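Local coordinates for exopolysaccharide biosynthesis protein (Pantoea stewartii subsp. stewartii DC283, PDB 6TGF), which modifies the glycan biofilm as a hydrolase, using a parallel beta-helix fold like that of bacteriophage tailspikes, at the interface of chains A and B. Residues are numbered along the deposited sequence; one frame, centred on the assembly and turned at random. Chains: chain A/B, Exopolysaccharide biosynthesis protein.

The interface of chains A and B. Residues chain A 564, 590, 643; chain B 558-560, 645-646.
A:Phe564, at the end of strand 558-564, pushes the far end of its ring onto two neighbouring strands of chain B, 558-564 and 637-646. A:Phe564 CZ lies 3.4 Å from B:Glu560 CB, and CE2 of the same ring comes 3.5 Å from the backbone N of B:Ser646. With CG anti to the backbone N (chi1 176°), the ring reaches away from its own strand and meets B:Glu560 CB with its CE1-CZ side. One face is covered near its rim by B:Lys645 CB, 3.9 Å from the ring centroid in a CH-pi contact, while the backbone of B:Ser646 meets the ring edge in plane. The carbonyl ends of B:Ser558 and B:Trp559 border the same tip more loosely.

Beyond the ring, A:Met643 bends at chi2 and chi3 and sets its terminal methyl CE slantwise across the aliphatic stem of B:Lys645, 3.6 Å from CD. B:Lys645 thus covers the phenylalanine with CB, and its extended chain from CG onward meets the methionine methyl. The assembly holds three copies, consistent with a tailspike-like trimer in which this contact recurs.

At the polar rim, A:Arg590 meets the B:Glu560 carboxylate end-on in a two-pronged salt bridge. Both oxygens lie close to the guanidinium plane, but the carboxylate is turned 41° from it, making the two prongs unlike. B:Lys645 NZ stands 3.9 Å from A:Arg590 NH2, and the B:Glu560 carboxylate beside them may offset the two neighbouring positive charges. A:Arg590 NH1 donates to the syn lone pair of B:Glu560 OE1 at 2.8 Å, whereas NH2 meets OE2 of the same carboxylate, also at 2.8 Å, from 37° above the carboxylate plane.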
# COMPACT_ATOMS: atom_id res chain seq x y z
N PHE A 564 -9.41 11.04 41.13
CA PHE A 564 -10.14 9.78 41.41
C PHE A 564 -9.23 8.81 42.18
O PHE A 564 -8.08 8.59 41.75
CB PHE A 564 -10.66 9.14 40.13
CG PHE A 564 -11.33 7.81 40.34
CD1 PHE A 564 -12.57 7.72 40.94
CD2 PHE A 564 -10.70 6.63 39.97
CE1 PHE A 564 -13.18 6.49 41.15
CE2 PHE A 564 -11.30 5.40 40.18
CZ PHE A 564 -12.54 5.34 40.77
N ARG A 590 -12.95 10.60 46.11
CA ARG A 590 -12.46 11.47 45.01
C ARG A 590 -12.36 12.91 45.51
O ARG A 590 -12.95 13.22 46.57
CB ARG A 590 -13.38 11.39 43.78
CG ARG A 590 -14.83 11.76 44.05
CD ARG A 590 -15.58 12.10 42.78
NE ARG A 590 -15.34 11.13 41.72
CZ ARG A 590 -15.93 9.94 41.62
NH1 ARG A 590 -16.81 9.54 42.52
NH2 ARG A 590 -15.62 9.15 40.61
N MET A 643 -8.29 12.90 36.02
CA MET A 643 -9.25 12.88 34.89
C MET A 643 -9.94 14.25 34.82
O MET A 643 -10.40 14.73 35.87
CB MET A 643 -10.28 11.77 35.11
CG MET A 643 -9.69 10.38 34.89
SD MET A 643 -10.18 9.11 36.10
CE MET A 643 -11.92 9.48 36.33
N SER B 558 -7.98 1.46 43.27
CA SER B 558 -9.42 1.81 43.43
C SER B 558 -10.18 1.57 42.12
O SER B 558 -9.65 1.95 41.05
CB SER B 558 -9.57 3.24 43.89
OG SER B 558 -9.35 3.35 45.28
N TRP B 559 -11.36 0.95 42.22
CA TRP B 559 -12.36 0.79 41.13
C TRP B 559 -13.65 1.50 41.53
O TRP B 559 -14.02 1.41 42.72
CB TRP B 559 -12.63 -0.69 40.83
CG TRP B 559 -11.45 -1.48 40.37
CD1 TRP B 559 -10.53 -2.12 41.15
CD2 TRP B 559 -11.07 -1.75 39.01
NE1 TRP B 559 -9.60 -2.76 40.37
CE2 TRP B 559 -9.91 -2.55 39.05
CE3 TRP B 559 -11.60 -1.39 37.76
CZ2 TRP B 559 -9.26 -2.98 37.89
CZ3 TRP B 559 -10.96 -1.82 36.62
CH2 TRP B 559 -9.81 -2.61 36.69
N GLU B 560 -14.31 2.16 40.58
CA GLU B 560 -15.70 2.67 40.73
C GLU B 560 -16.54 2.16 39.55
O GLU B 560 -16.33 2.65 38.43
CB GLU B 560 -15.73 4.20 40.81
CG GLU B 560 -17.12 4.77 41.03
CD GLU B 560 -17.19 6.28 41.08
OE1 GLU B 560 -17.30 6.83 42.19
OE2 GLU B 560 -17.14 6.92 40.01
N LYS B 645 -14.44 3.42 36.30
CA LYS B 645 -13.20 4.23 36.49
C LYS B 645 -12.24 3.42 37.37
O LYS B 645 -12.73 2.64 38.20
CB LYS B 645 -13.53 5.58 37.13
CG LYS B 645 -14.35 6.52 36.26
CD LYS B 645 -14.93 7.69 37.02
CE LYS B 645 -15.69 8.65 36.13
NZ LYS B 645 -15.85 9.98 36.76
N SER B 646 -10.93 3.59 37.18
CA SER B 646 -9.88 2.78 37.86
C SER B 646 -8.58 3.59 38.02
O SER B 646 -8.26 4.37 37.11
CB SER B 646 -9.63 1.50 37.12
OG SER B 646 -8.79 0.63 37.87